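Local atomic coordinates of cortical-lytic enzyme (Bacillus cereus, PDB entry 4S3J), a protein that is a spore peptidoglycan lysin, an N-acetylglucosaminidase that acts in germination and probably cleaves only cortex peptidoglycan that is already partly degraded. Residues A[218-223]-A[265-270]; A[247-252]-A[277-282]; A[189-194]-A[224-229]. One frame throughout, in Å; residues are numbered along the deposited sequence.

Contact 1: residues A[218-223]-A[265-270]; sequences DFESVA and EAHDYK
This contact lies at the active-site end of a family 18 glycosyl hydrolase TIM barrel. Residues 218-223 leave strand 214-218 and carry the Asp-x-Glu end of the family signature, Asp218 and Glu220. Glu220 is probably the proton donor. Asp218 OD1 and Glu220 OE2 are 2.6 Å apart, so one of the two acids probably holds a proton.

The other segment grips the backbone between these acids. His267 NE2 donates to Phe219 O at 2.8 Å, with an N-H...O angle of 163°. The oxygen lies at the ring edge, 3° out of the imidazole plane. The donor sits nearly along the C=O axis. His267 CE1 comes no nearer than 4.4 Å to Glu220 CG, a loose contact. The other ring nitrogen, ND1, accepts from the backbone N of Val252. This pairing is consistent with a neutral imidazole protonated on NE2. The two bonds fix the rotation of the ring and tie the catalytic loop to the residue after strand 246-251.

Further along, Val222 turns its side chain to Ala266. Its CG1 is anti to the backbone N (chi1 176°) and lies 3.6 Å from Ala266 CB. The Ala266 methyl also faces Ala223 O. A water spans the backbones beside this apolar pair. It donates to Val222 O at 2.8 Å and accepts from Ala266 N at 2.9 Å.

Around the contact, the Phe219 ring turns away from His267 to meet Phe217 and Tyr230. Asn175 bonds to Glu220 O. Asp268 caps helix 269-275 through Ala271 N. Tyr269, in the first turn of that helix, packs on Leu251 of strand 246-251 and on helix 299-312.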
loop_
_atom_site.group_PDB
_atom_site.type_symbol
_atom_site.label_atom_id
_atom_site.label_comp_id
_atom_site.label_asym_id
_atom_site.label_seq_id
_atom_site.Cartn_x
_atom_site.Cartn_y
_atom_site.Cartn_z
ATOM N N ASP A 218 2.683 -11.217 12.338
ATOM C CA ASP A 218 2.286 -9.882 12.727
ATOM C C ASP A 218 2.039 -9.903 14.228
ATOM O O ASP A 218 0.899 -10.007 14.677
ATOM C CB ASP A 218 1.049 -9.423 11.969
ATOM C CG ASP A 218 0.636 -8.013 12.347
ATOM O OD1 ASP A 218 1.470 -7.293 12.946
ATOM O OD2 ASP A 218 -0.502 -7.618 12.025
ATOM N N PHE A 219 3.129 -9.862 14.987
ATOM C CA PHE A 219 3.076 -9.770 16.447
ATOM C C PHE A 219 3.279 -8.305 16.836
ATOM O O PHE A 219 4.327 -7.705 16.518
ATOM C CB PHE A 219 4.159 -10.645 17.108
ATOM C CG PHE A 219 3.887 -12.140 17.069
ATOM C CD1 PHE A 219 2.682 -12.657 16.624
ATOM C CD2 PHE A 219 4.857 -13.030 17.519
ATOM C CE1 PHE A 219 2.450 -14.023 16.621
ATOM C CE2 PHE A 219 4.625 -14.393 17.514
ATOM C CZ PHE A 219 3.416 -14.886 17.069
ATOM N N GLU A 220 2.271 -7.708 17.454
ATOM C CA GLU A 220 2.340 -6.319 17.913
ATOM C C GLU A 220 1.989 -6.232 19.401
ATOM O O GLU A 220 1.424 -7.163 19.958
ATOM C CB GLU A 220 1.415 -5.434 17.082
ATOM C CG GLU A 220 1.800 -5.440 15.614
ATOM C CD GLU A 220 0.914 -4.570 14.764
ATOM O OE1 GLU A 220 0.567 -3.450 15.201
ATOM O OE2 GLU A 220 0.534 -5.024 13.659
ATOM N N SER A 221 2.341 -5.110 20.026
ATOM C CA SER A 221 2.202 -4.933 21.476
ATOM C C SER A 221 2.914 -6.040 22.228
ATOM O O SER A 221 2.422 -6.537 23.249
ATOM C CB SER A 221 0.731 -4.889 21.893
ATOM O OG SER A 221 0.065 -3.820 21.263
ATOM N N VAL A 222 4.061 -6.440 21.700
ATOM C CA VAL A 222 4.919 -7.404 22.373
ATOM C C VAL A 222 5.658 -6.692 23.506
ATOM O O VAL A 222 6.153 -5.589 23.326
ATOM C CB VAL A 222 5.904 -8.032 21.375
ATOM C CG1 VAL A 222 6.901 -8.973 22.054
ATOM C CG2 VAL A 222 5.147 -8.745 20.265
ATOM N N ALA A 223 5.727 -7.321 24.678
ATOM C CA ALA A 223 6.451 -6.739 25.806
ATOM C C ALA A 223 7.929 -6.479 25.462
ATOM O O ALA A 223 8.560 -7.301 24.810
ATOM C CB ALA A 223 6.360 -7.655 27.007
ATOM N N GLU A 265 10.453 -1.496 21.422
ATOM C CA GLU A 265 11.697 -2.244 21.543
ATOM C C GLU A 265 11.618 -3.634 20.960
ATOM O O GLU A 265 12.582 -4.106 20.375
ATOM C CB GLU A 265 12.130 -2.363 23.009
ATOM C CG GLU A 265 12.385 -1.044 23.712
ATOM C CD GLU A 265 12.934 -1.237 25.117
ATOM O OE1 GLU A 265 13.425 -2.345 25.419
ATOM O OE2 GLU A 265 12.871 -0.283 25.921
ATOM N N ALA A 266 10.466 -4.282 21.091
ATOM C CA ALA A 266 10.352 -5.670 20.684
ATOM C C ALA A 266 10.438 -5.861 19.180
ATOM O O ALA A 266 10.586 -6.987 18.723
ATOM C CB ALA A 266 9.048 -6.250 21.194
ATOM N N HIS A 267 10.344 -4.777 18.407
ATOM C CA HIS A 267 10.543 -4.874 16.957
ATOM C C HIS A 267 11.982 -4.480 16.619
ATOM O O HIS A 267 12.294 -3.319 16.350
ATOM C CB HIS A 267 9.536 -4.012 16.194
ATOM C CG HIS A 267 8.193 -4.644 16.071
ATOM N ND1 HIS A 267 7.209 -4.166 15.210
ATOM C CD2 HIS A 267 7.641 -5.718 16.679
ATOM C CE1 HIS A 267 6.144 -4.913 15.306
ATOM N NE2 HIS A 267 6.364 -5.869 16.199
ATOM N N ASP A 268 12.844 -5.487 16.634
ATOM C CA ASP A 268 14.281 -5.315 16.490
ATOM C C ASP A 268 14.647 -5.357 15.013
ATOM O O ASP A 268 14.801 -6.431 14.427
ATOM C CB ASP A 268 14.987 -6.418 17.287
ATOM C CG ASP A 268 16.495 -6.211 17.433
ATOM O OD1 ASP A 268 17.131 -5.573 16.562
ATOM O OD2 ASP A 268 17.042 -6.706 18.461
ATOM N N TYR A 269 14.767 -4.177 14.403
ATOM C CA TYR A 269 15.005 -4.077 12.971
ATOM C C TYR A 269 16.245 -4.871 12.542
ATOM O O TYR A 269 16.177 -5.692 11.625
ATOM C CB TYR A 269 15.173 -2.607 12.559
ATOM C CG TYR A 269 13.903 -1.848 12.158
ATOM C CD1 TYR A 269 12.759 -1.862 12.949
ATOM C CD2 TYR A 269 13.885 -1.073 11.006
ATOM C CE1 TYR A 269 11.620 -1.153 12.582
ATOM C CE2 TYR A 269 12.764 -0.369 10.634
ATOM C CZ TYR A 269 11.639 -0.398 11.416
ATOM O OH TYR A 269 10.529 0.327 11.031
ATOM N N LYS A 270 17.361 -4.667 13.248
ATOM C CA LYS A 270 18.629 -5.283 12.872
ATOM C C LYS A 270 18.557 -6.800 12.993
ATOM O O LYS A 270 18.950 -7.525 12.087
ATOM C CB LYS A 270 19.751 -4.765 13.769
ATOM C CG LYS A 270 21.163 -5.141 13.328
ATOM C CD LYS A 270 22.185 -4.580 14.313
ATOM C CE LYS A 270 22.342 -3.077 14.210
ATOM N NZ LYS A 270 23.287 -2.567 15.241
HETATM O O HOH W 1 8.276 -3.762 22.928
#

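Contact 2: residues A[247-252]-A[277-282]; sequences LSTTLV and DFVVIM
Strands 247-251 and 278-281 run side by side as parallel neighbours in the TIM barrel. The axes of these short strand segments approach to 4.6 Å and differ by 24° in direction.

The middle of the pair is buried and tight. Val280 N donates to Thr249 O at 2.8 Å, and Leu251 N donates to Val280 O at 2.9 Å. The first donor lies nearly along the C=O axis; the second stands above its carbonyl plane. Next toward the start of the strands, the bond from Thr249 N to Phe278 O is weak. Beside it, the side chains of Ser248 and Phe278 meet. Phe278 holds CG in the crowded position between backbone N and carbonyl carbon (chi1 66°). This brings one ring face under Ser248 CB, a CH-pi contact 3.5 Å from the ring centroid. Ser248 OG bonds to Asp214 and His216. On the opposite face, Leu251 CD1 crosses obliquely over Val279 and meets its CG1 at 3.7 Å. Thr249 and Val279 lie alongside, pointing the same way, and Thr249 OG1 bonds to Gln272.

The ends are more open: Asp277, Val252 and Met282 are partly exposed. Both are still hydrogen-bonded, Asp277 N to Leu247 O and Met282 N to Leu251 O. Asp277 OD2 also takes Leu247 N on its anti lone pair, at 2.9 Å, and has a salt bridge to Lys238. Met282 bends at chi3 and lays SD against Thr250 CG2 at 3.7 Å, while CE reaches Val252 CG1 at 3.8 Å. Met282 also touches Glu220, the probable proton donor.

Ser248, Thr250, Phe278 and Val280 face the barrel interior, toward His216 and strand 104-111. Thr249, Leu251, Val279 and Ile281 look outward, where helix 269-275 packs. Strands 214-218 and 318-330 flank the pair.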
loop_
_atom_site.group_PDB
_atom_site.type_symbol
_atom_site.label_atom_id
_atom_site.label_comp_id
_atom_site.label_asym_id
_atom_site.label_seq_id
_atom_site.Cartn_x
_atom_site.Cartn_y
_atom_site.Cartn_z
ATOM N N LEU A 247 10.037 -16.725 5.300
ATOM C CA LEU A 247 9.581 -16.151 6.556
ATOM C C LEU A 247 9.535 -14.627 6.464
ATOM O O LEU A 247 10.460 -14.007 5.942
ATOM C CB LEU A 247 10.523 -16.581 7.678
ATOM C CG LEU A 247 10.380 -15.955 9.056
ATOM C CD1 LEU A 247 9.012 -16.324 9.670
ATOM C CD2 LEU A 247 11.534 -16.427 9.983
ATOM N N SER A 248 8.458 -14.021 6.965
ATOM C CA SER A 248 8.361 -12.574 6.980
ATOM C C SER A 248 7.713 -12.079 8.261
ATOM O O SER A 248 7.092 -12.856 8.992
ATOM C CB SER A 248 7.576 -12.072 5.753
ATOM O OG SER A 248 6.257 -12.600 5.727
ATOM N N THR A 249 7.896 -10.791 8.536
ATOM C CA THR A 249 7.326 -10.151 9.719
ATOM C C THR A 249 6.815 -8.743 9.446
ATOM O O THR A 249 7.268 -8.068 8.495
ATOM C CB THR A 249 8.355 -10.024 10.839
ATOM O OG1 THR A 249 9.483 -9.307 10.335
ATOM C CG2 THR A 249 8.774 -11.410 11.375
ATOM N N THR A 250 5.903 -8.298 10.309
ATOM C CA THR A 250 5.457 -6.918 10.354
ATOM C C THR A 250 6.293 -6.103 11.338
ATOM O O THR A 250 6.544 -6.530 12.465
ATOM C CB THR A 250 3.962 -6.832 10.764
ATOM O OG1 THR A 250 3.155 -7.406 9.729
ATOM C CG2 THR A 250 3.534 -5.384 11.005
ATOM N N LEU A 251 6.705 -4.922 10.909
ATOM C CA LEU A 251 7.446 -3.981 11.751
ATOM C C LEU A 251 6.719 -2.640 11.863
ATOM O O LEU A 251 6.260 -2.072 10.862
ATOM C CB LEU A 251 8.853 -3.740 11.191
ATOM C CG LEU A 251 9.870 -4.882 11.234
ATOM C CD1 LEU A 251 11.133 -4.458 10.457
ATOM C CD2 LEU A 251 10.199 -5.286 12.658
ATOM N N VAL A 252 6.660 -2.099 13.070
ATOM C CA VAL A 252 6.228 -0.721 13.251
ATOM C C VAL A 252 7.280 0.194 12.614
ATOM O O VAL A 252 8.470 -0.156 12.553
ATOM C CB VAL A 252 6.025 -0.344 14.736
ATOM C CG1 VAL A 252 4.843 -1.102 15.334
ATOM C CG2 VAL A 252 7.307 -0.582 15.534
ATOM N N ASP A 277 13.141 -13.325 5.416
ATOM C CA ASP A 277 13.260 -13.086 3.981
ATOM C C ASP A 277 12.804 -11.686 3.600
ATOM O O ASP A 277 13.415 -11.055 2.737
ATOM C CB ASP A 277 12.470 -14.145 3.213
ATOM C CG ASP A 277 13.097 -15.523 3.326
ATOM O OD1 ASP A 277 14.086 -15.765 2.603
ATOM O OD2 ASP A 277 12.648 -16.337 4.163
ATOM N N PHE A 278 11.738 -11.202 4.224
ATOM C CA PHE A 278 11.345 -9.812 4.054
ATOM C C PHE A 278 10.520 -9.317 5.226
ATOM O O PHE A 278 10.025 -10.112 6.038
ATOM C CB PHE A 278 10.592 -9.612 2.737
ATOM C CG PHE A 278 9.245 -10.295 2.652
ATOM C CD1 PHE A 278 8.093 -9.669 3.120
ATOM C CD2 PHE A 278 9.122 -11.522 2.035
ATOM C CE1 PHE A 278 6.838 -10.285 2.998
ATOM C CE2 PHE A 278 7.892 -12.135 1.899
ATOM C CZ PHE A 278 6.745 -11.518 2.384
ATOM N N VAL A 279 10.453 -7.996 5.344
ATOM C CA VAL A 279 9.631 -7.317 6.345
ATOM C C VAL A 279 8.620 -6.422 5.651
ATOM O O VAL A 279 8.866 -5.917 4.553
ATOM C CB VAL A 279 10.463 -6.450 7.323
ATOM C CG1 VAL A 279 11.449 -7.314 8.124
ATOM C CG2 VAL A 279 11.213 -5.349 6.590
ATOM N N VAL A 280 7.483 -6.263 6.316
ATOM C CA VAL A 280 6.458 -5.291 5.934
ATOM C C VAL A 280 6.448 -4.189 6.991
ATOM O O VAL A 280 6.098 -4.435 8.144
ATOM C CB VAL A 280 5.059 -5.935 5.805
ATOM C CG1 VAL A 280 4.005 -4.876 5.566
ATOM C CG2 VAL A 280 5.035 -6.942 4.670
ATOM N N ILE A 281 6.870 -2.985 6.599
ATOM C CA ILE A 281 6.933 -1.865 7.530
ATOM C C ILE A 281 5.672 -1.042 7.382
ATOM O O ILE A 281 5.312 -0.649 6.275
ATOM C CB ILE A 281 8.177 -0.978 7.308
ATOM C CG1 ILE A 281 9.447 -1.842 7.257
ATOM C CG2 ILE A 281 8.263 0.098 8.399
ATOM C CD1 ILE A 281 10.742 -1.068 7.140
ATOM N N MET A 282 4.998 -0.798 8.494
ATOM C CA MET A 282 3.713 -0.106 8.476
ATOM C C MET A 282 3.893 1.407 8.346
ATOM O O MET A 282 3.590 2.180 9.265
ATOM C CB MET A 282 2.916 -0.455 9.727
ATOM C CG MET A 282 2.500 -1.910 9.741
ATOM S SD MET A 282 1.431 -2.351 11.116
ATOM C CE MET A 282 2.533 -1.992 12.484
#

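Contact 3: residues A[189-194]-A[224-229]; sequences ILRDAT and PEDREA
Arg191 and Asp226 form the polar half of this contact between the end of helix 183-191 and the start of helix 227-240. The Arg191 chain is extended from CG to NE, which carries the guanidinium across to the other helix. The guanidinium comes side-on and spends two N-H groups on one oxygen. Arg191 NE donates to Asp226 OD1 at 2.8 Å, and Arg191 NH2 donates to the same OD1 at 2.9 Å. OD1 lies in the guanidinium plane and meets NE with its syn lone pair. The guanidinium and carboxylate planes are almost perpendicular, 80° apart, and with this tilt NH2 comes from above the carboxylate plane. NH2 also has Glu225 CB at 3.6 Å, beside the edge of the guanidinium.

Beneath the salt bridge lies the apolar half. Leu190 CB meets Ala229 CB at 3.9 Å, and Leu190 CD1 reaches Asp226 CB at 4.0 Å. A water links the two backbones, donating to Leu190 O at 2.7 Å and to Ala229 O at 2.6 Å.

The second shell sets these groups in place. Asp226 OD2 bonds to Ser187 OG, one turn back in helix 183-191. Leu190 packs further on Tyr230 and Phe233 of helix 227-240.

Asp226 holds the N-cap position of its helix, yet its carboxylate makes no capping bond. It is spent instead on the neighbouring helix, one oxygen on Arg191 and the other on Ser187. With the arginine charge so close, this buried carboxylate is probably ionised.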
loop_
_atom_site.group_PDB
_atom_site.type_symbol
_atom_site.label_atom_id
_atom_site.label_comp_id
_atom_site.label_asym_id
_atom_site.label_seq_id
_atom_site.Cartn_x
_atom_site.Cartn_y
_atom_site.Cartn_z
ATOM N N ILE A 189 3.953 -17.916 24.413
ATOM C CA ILE A 189 4.529 -18.562 23.231
ATOM C C ILE A 189 6.035 -18.359 23.109
ATOM O O ILE A 189 6.752 -19.273 22.698
ATOM C CB ILE A 189 3.832 -18.075 21.950
ATOM C CG1 ILE A 189 2.402 -18.625 21.947
ATOM C CG2 ILE A 189 4.571 -18.554 20.700
ATOM C CD1 ILE A 189 1.544 -18.101 20.823
ATOM N N LEU A 190 6.517 -17.174 23.465
ATOM C CA LEU A 190 7.943 -16.883 23.311
ATOM C C LEU A 190 8.793 -17.425 24.469
ATOM O O LEU A 190 10.023 -17.487 24.348
ATOM C CB LEU A 190 8.159 -15.375 23.164
ATOM C CG LEU A 190 7.529 -14.744 21.916
ATOM C CD1 LEU A 190 7.772 -13.246 21.925
ATOM C CD2 LEU A 190 8.056 -15.368 20.618
ATOM N N ARG A 191 8.163 -17.823 25.576
ATOM C CA ARG A 191 8.931 -18.252 26.746
ATOM C C ARG A 191 8.812 -19.727 27.108
ATOM O O ARG A 191 9.673 -20.240 27.817
ATOM C CB ARG A 191 8.550 -17.429 27.979
ATOM C CG ARG A 191 8.865 -15.953 27.832
ATOM C CD ARG A 191 8.546 -15.162 29.108
ATOM N NE ARG A 191 8.902 -13.764 28.911
ATOM C CZ ARG A 191 9.204 -12.902 29.874
ATOM N NH1 ARG A 191 9.257 -13.288 31.144
ATOM N NH2 ARG A 191 9.533 -11.662 29.550
ATOM N N ASP A 192 7.782 -20.416 26.630
ATOM C CA ASP A 192 7.610 -21.827 26.970
ATOM C C ASP A 192 8.000 -22.719 25.800
ATOM O O ASP A 192 7.352 -22.704 24.755
ATOM C CB ASP A 192 6.174 -22.117 27.395
ATOM C CG ASP A 192 6.027 -23.503 27.942
ATOM O OD1 ASP A 192 6.264 -23.684 29.150
ATOM O OD2 ASP A 192 5.732 -24.418 27.153
ATOM N N ALA A 193 9.061 -23.503 25.975
ATOM C CA ALA A 193 9.619 -24.251 24.864
ATOM C C ALA A 193 8.660 -25.327 24.351
ATOM O O ALA A 193 8.581 -25.568 23.143
ATOM C CB ALA A 193 10.948 -24.876 25.271
ATOM N N THR A 194 7.941 -25.974 25.262
ATOM C CA THR A 194 7.020 -27.039 24.872
ATOM C C THR A 194 5.881 -26.511 23.994
ATOM O O THR A 194 5.575 -27.093 22.948
ATOM C CB THR A 194 6.442 -27.732 26.097
ATOM O OG1 THR A 194 7.521 -28.313 26.841
ATOM C CG2 THR A 194 5.450 -28.820 25.694
ATOM N N PRO A 224 8.494 -5.351 25.926
ATOM C CA PRO A 224 9.919 -5.076 25.679
ATOM C C PRO A 224 10.847 -6.183 26.182
ATOM O O PRO A 224 11.914 -6.418 25.610
ATOM C CB PRO A 224 10.181 -3.790 26.466
ATOM C CG PRO A 224 8.882 -3.228 26.794
ATOM C CD PRO A 224 7.849 -4.295 26.720
ATOM N N GLU A 225 10.445 -6.856 27.258
ATOM C CA GLU A 225 11.274 -7.904 27.839
ATOM C C GLU A 225 11.357 -9.134 26.933
ATOM O O GLU A 225 12.172 -10.014 27.153
ATOM C CB GLU A 225 10.727 -8.299 29.216
ATOM C CG GLU A 225 10.817 -7.196 30.277
ATOM C CD GLU A 225 9.647 -6.214 30.268
ATOM O OE1 GLU A 225 8.681 -6.385 29.494
ATOM O OE2 GLU A 225 9.709 -5.248 31.050
ATOM N N ASP A 226 10.495 -9.193 25.923
ATOM C CA ASP A 226 10.450 -10.317 24.995
ATOM C C ASP A 226 11.148 -10.032 23.663
ATOM O O ASP A 226 11.025 -10.821 22.728
ATOM C CB ASP A 226 8.992 -10.711 24.732
ATOM C CG ASP A 226 8.372 -11.448 25.905
ATOM O OD1 ASP A 226 9.142 -12.066 26.673
ATOM O OD2 ASP A 226 7.122 -11.411 26.042
ATOM N N ARG A 227 11.870 -8.917 23.577
ATOM C CA ARG A 227 12.582 -8.562 22.336
ATOM C C ARG A 227 13.456 -9.719 21.851
ATOM O O ARG A 227 13.298 -10.215 20.730
ATOM C CB ARG A 227 13.441 -7.305 22.545
ATOM C CG ARG A 227 14.216 -6.860 21.309
ATOM C CD ARG A 227 15.062 -5.611 21.583
ATOM N NE ARG A 227 15.966 -5.833 22.701
ATOM C CZ ARG A 227 17.116 -6.488 22.617
ATOM N NH1 ARG A 227 17.512 -6.998 21.460
ATOM N NH2 ARG A 227 17.857 -6.654 23.708
ATOM N N GLU A 228 14.365 -10.178 22.705
ATOM C CA GLU A 228 15.282 -11.229 22.284
ATOM C C GLU A 228 14.584 -12.589 22.165
ATOM O O GLU A 228 14.964 -13.388 21.307
ATOM C CB GLU A 228 16.474 -11.311 23.239
ATOM C CG GLU A 228 17.468 -12.395 22.876
ATOM C CD GLU A 228 17.995 -12.279 21.449
ATOM O OE1 GLU A 228 18.102 -11.146 20.913
ATOM O OE2 GLU A 228 18.287 -13.345 20.862
ATOM N N ALA A 229 13.564 -12.849 22.996
ATOM C CA ALA A 229 12.776 -14.081 22.877
ATOM C C ALA A 229 12.036 -14.136 21.527
ATOM O O ALA A 229 11.860 -15.208 20.944
ATOM C CB ALA A 229 11.789 -14.214 24.051
HETATM O O HOH W 2 11.628 -17.554 22.117
#

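All three contacts belong to the family 18 TIM barrel and lie on the same side of the chain's centre. Contact 1 sits between the others, its centre about 10 Å from that of contact 2 and about 11 Å from that of contact 3. The centres of contacts 2 and 3 are about 19 Å apart. Contact 3 closes before contact 2 opens, while contact 1 interleaves with both. An Arg227-Asp268 salt bridge joins contacts 1 and 3, and Tyr269 OH probably bonds to Val252 O of contact 2. Contacts 1 and 2 border the probable proton donor, Glu220. Contact 3 lies on the outer helices, its Leu190 side chain about 11 Å from that of Glu220.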